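Local coordinates for protein exopolygalacturonate lyase (Vibrio vulnificus, PDB 5A29) that probably cleaves polygalacturonate by beta-elimination, acting from the chain end, as a manganese-binding family 2 polysaccharide lyase, at residues P419-Y424 with Q434-M439. Sequence-based numbering, arbitrary orientation.
With EDO (1,2-ethanediol), chain F.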
ATOM      1  N   PRO A 419      -1.139 -11.979   3.966  1.00 17.66           N
ATOM      2  CA  PRO A 419      -2.398 -11.797   4.706  1.00 16.42           C
ATOM      3  C   PRO A 419      -2.993 -13.134   5.131  1.00 16.85           C
ATOM      4  O   PRO A 419      -3.656 -13.177   6.186  1.00 17.53           O
ATOM      5  CB  PRO A 419      -3.334 -11.079   3.699  1.00 17.69           C
ATOM      6  CG  PRO A 419      -2.423 -10.472   2.695  1.00 17.17           C
ATOM      7  CD  PRO A 419      -1.206 -11.377   2.612  1.00 19.09           C
ATOM      8  N   ILE A 420      -2.841 -14.182   4.315  1.00 15.02           N
ATOM      9  CA  ILE A 420      -3.420 -15.478   4.650  1.00 15.29           C
ATOM     10  C   ILE A 420      -2.687 -15.998   5.912  1.00 17.04           C
ATOM     11  O   ILE A 420      -3.317 -16.504   6.838  1.00 14.39           O
ATOM     12  CB  ILE A 420      -3.283 -16.446   3.491  1.00 15.34           C
ATOM     13  CG1 ILE A 420      -4.211 -15.983   2.344  1.00 18.40           C
ATOM     14  CG2 ILE A 420      -3.565 -17.910   3.869  1.00 15.51           C
ATOM     15  CD1 ILE A 420      -3.809 -16.681   1.112  1.00 25.42           C
ATOM     16  N   LEU A 421      -1.369 -15.844   5.949  1.00 13.32           N
ATOM     17  CA  LEU A 421      -0.575 -16.270   7.124  1.00 15.54           C
ATOM     18  C   LEU A 421      -0.869 -15.400   8.328  1.00 16.23           C
ATOM     19  O   LEU A 421      -1.018 -15.957   9.455  1.00 16.70           O
ATOM     20  CB  LEU A 421       0.953 -16.218   6.835  1.00 14.64           C
ATOM     21  CG  LEU A 421       1.382 -17.265   5.772  1.00 14.61           C
ATOM     22  CD1 LEU A 421       2.902 -17.122   5.425  1.00 14.75           C
ATOM     23  CD2 LEU A 421       1.020 -18.712   6.194  1.00 16.22           C
ATOM     24  N   ARG A 422      -0.988 -14.087   8.156  1.00 16.27           N
ATOM     25  CA  ARG A 422      -1.321 -13.275   9.325  1.00 17.70           C
ATOM     26  C   ARG A 422      -2.701 -13.581   9.886  1.00 20.93           C
ATOM     27  O   ARG A 422      -2.893 -13.589  11.103  1.00 20.29           O
ATOM     28  CB  ARG A 422      -1.197 -11.791   9.074  1.00 17.44           C
ATOM     29  CG  ARG A 422       0.292 -11.421   8.918  1.00 21.25           C
ATOM     30  CD  ARG A 422       0.471  -9.927   8.756  1.00 19.71           C
ATOM     31  NE  ARG A 422       1.923  -9.624   8.660  1.00 22.32           N
ATOM     32  CZ  ARG A 422       2.379  -8.411   8.406  1.00 21.93           C
ATOM     33  NH1 ARG A 422       1.503  -7.412   8.254  1.00 20.73           N
ATOM     34  NH2 ARG A 422       3.703  -8.198   8.309  1.00 23.51           N
ATOM     35  N   ALA A 423      -3.630 -13.883   8.971  1.00 16.67           N
ATOM     36  CA  ALA A 423      -4.996 -14.198   9.371  1.00 15.96           C
ATOM     37  C   ALA A 423      -4.918 -15.523  10.145  1.00 15.61           C
ATOM     38  O   ALA A 423      -5.609 -15.683  11.160  1.00 18.73           O
ATOM     39  CB  ALA A 423      -5.877 -14.366   8.101  1.00 15.38           C
ATOM     40  N   TYR A 424      -4.241 -16.532   9.608  1.00 15.17           N
ATOM     41  CA  TYR A 424      -4.091 -17.839  10.295  1.00 16.22           C
ATOM     42  C   TYR A 424      -3.509 -17.663  11.700  1.00 20.06           C
ATOM     43  O   TYR A 424      -3.975 -18.307  12.685  1.00 18.50           O
ATOM     44  CB  TYR A 424      -3.240 -18.836   9.485  1.00 16.82           C
ATOM     45  CG  TYR A 424      -3.262 -20.194  10.133  1.00 16.89           C
ATOM     46  CD1 TYR A 424      -2.332 -20.524  11.174  1.00 18.28           C
ATOM     47  CD2 TYR A 424      -4.236 -21.139   9.795  1.00 17.83           C
ATOM     48  CE1 TYR A 424      -2.390 -21.789  11.797  1.00 19.71           C
ATOM     49  CE2 TYR A 424      -4.319 -22.392  10.446  1.00 19.22           C
ATOM     50  CZ  TYR A 424      -3.391 -22.694  11.446  1.00 20.83           C
ATOM     51  OH  TYR A 424      -3.448 -23.899  12.079  1.00 20.43           O
ATOM     52  N   GLN A 434      -4.677 -24.768   4.293  1.00 16.98           N
ATOM     53  CA  GLN A 434      -4.596 -25.465   3.024  1.00 17.11           C
ATOM     54  C   GLN A 434      -4.253 -24.471   1.869  1.00 15.13           C
ATOM     55  O   GLN A 434      -3.486 -24.818   0.955  1.00 16.00           O
ATOM     56  CB  GLN A 434      -5.945 -26.109   2.664  1.00 19.75           C
ATOM     57  CG  GLN A 434      -6.229 -27.343   3.552  1.00 24.47           C
ATOM     58  CD  GLN A 434      -5.179 -28.407   3.290  1.00 29.48           C
ATOM     59  OE1 GLN A 434      -5.011 -28.776   2.157  1.00 27.66           O
ATOM     60  NE2 GLN A 434      -4.385 -28.795   4.307  1.00 28.26           N
ATOM     61  N   LEU A 435      -4.769 -23.277   1.956  1.00 15.78           N
ATOM     62  CA  LEU A 435      -4.510 -22.271   0.894  1.00 17.39           C
ATOM     63  C   LEU A 435      -3.001 -21.886   0.988  1.00 17.11           C
ATOM     64  O   LEU A 435      -2.293 -21.807  -0.038  1.00 16.53           O
ATOM     65  CB  LEU A 435      -5.396 -21.073   1.190  1.00 18.22           C
ATOM     66  CG  LEU A 435      -5.330 -19.969   0.171  1.00 22.60           C
ATOM     67  CD1 LEU A 435      -5.637 -20.567  -1.190  1.00 24.98           C
ATOM     68  CD2 LEU A 435      -6.316 -18.848   0.524  1.00 24.23           C
ATOM     69  N   ALA A 436      -2.503 -21.656   2.216  1.00 15.88           N
ATOM     70  CA  ALA A 436      -1.093 -21.241   2.362  1.00 16.68           C
ATOM     71  C   ALA A 436      -0.172 -22.375   1.881  1.00 17.59           C
ATOM     72  O   ALA A 436       0.867 -22.115   1.229  1.00 16.74           O
ATOM     73  CB  ALA A 436      -0.770 -20.877   3.820  1.00 16.61           C
ATOM     74  N   ALA A 437      -0.483 -23.628   2.217  1.00 16.13           N
ATOM     75  CA  ALA A 437       0.336 -24.761   1.775  1.00 17.01           C
ATOM     76  C   ALA A 437       0.327 -24.852   0.266  1.00 18.88           C
ATOM     77  O   ALA A 437       1.379 -25.167  -0.400  1.00 15.56           O
ATOM     78  CB  ALA A 437      -0.179 -26.122   2.370  1.00 17.77           C
ATOM     79  N   ASN A 438      -0.850 -24.617  -0.323  1.00 16.88           N
ATOM     80  CA  ASN A 438      -0.911 -24.737  -1.800  1.00 18.44           C
ATOM     81  C   ASN A 438      -0.129 -23.551  -2.496  1.00 17.94           C
ATOM     82  O   ASN A 438       0.644 -23.767  -3.428  1.00 17.97           O
ATOM     83  CB  ASN A 438      -2.401 -24.809  -2.281  1.00 18.64           C
ATOM     84  CG  ASN A 438      -2.525 -25.054  -3.786  1.00 20.13           C
ATOM     85  OD1 ASN A 438      -2.387 -24.122  -4.579  1.00 21.48           O
ATOM     86  ND2 ASN A 438      -2.716 -26.293  -4.179  1.00 21.84           N
ATOM     87  N   MET A 439      -0.297 -22.356  -1.991  1.00 15.77           N
ATOM     88  CA  MET A 439       0.423 -21.184  -2.533  1.00 17.80           C
ATOM     89  C   MET A 439       1.937 -21.382  -2.416  1.00 17.85           C
ATOM     90  O   MET A 439       2.688 -21.145  -3.388  1.00 18.98           O
ATOM     91  CB  MET A 439       0.017 -19.901  -1.810  1.00 16.55           C
ATOM     92  CG  MET A 439      -1.467 -19.408  -2.055  1.00 17.70           C
ATOM     93  SD  MET A 439      -1.605 -17.804  -1.198  1.00 22.39           S
ATOM     94  CE  MET A 439      -3.174 -17.351  -2.035  1.00 25.35           C
TER
HETATM   95  C1  EDO F1570       6.669 -10.798   9.278  1.00 31.16           C
HETATM   96  O1  EDO F1570       5.399 -10.560   8.686  1.00 33.57           O
HETATM   97  C2  EDO F1570       6.703 -10.063  10.618  1.00 40.07           C
HETATM   98  O2  EDO F1570       5.812 -10.747  11.511  1.00 48.73           O
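Ile-420 and Ala-436 have the nearest CA atoms across the two segments, where a helical hairpin of helices 417-426 and 430-442 is packed through apolar side chains. The short segments run roughly antiparallel, their axes at 147° and 9.8 Å apart at closest approach, and no hydrogen bond crosses between them.

Most of the van der Waals contact belongs to Ile-420, whose two branches divide the work. With CG1 beside the backbone N (chi1 -69°), the longer branch carries CD1 to Leu-435 and Met-439. The Ile-420 and Leu-435 side chains cross at about a right angle, with CD1 of Ile-420 3.4 Å from CD2 of Leu-435. Met-439, extended beyond CG, comes tip to tip instead, its CE 3.3 Å from Ile-420 CD1 and its SD also close. The pairs that Ile-420 CD1 makes with Met-439 CE and Leu-435 CD2 are both closer than usual van der Waals contact. The shorter branch, CG2, lies 4.1 Å from the CB of Ala-436. On that same methyl Leu-421 sets its CD2, at 3.7 Å. Tyr-367 of helix 353-370 touches Ile-420, Leu-435 and Met-439, while helix 467-480 packs on Leu-421.

The polar interactions of Arg-422 lie away from the other helix. Its NH2 gives a nearly straight N-H bond (173°) to O1 of a 1,2-ethanediol, probably from the crystallisation liquor, in the guanidinium plane; its NE forms a salt bridge with Glu-475, which also binds the diol.

All five touching residues are buried, and the small side chain of Ala-436 probably lets Ile-420 and Leu-421 come close to its helix: shape and exclusion of water, rather than directional bonds, probably hold these segments together.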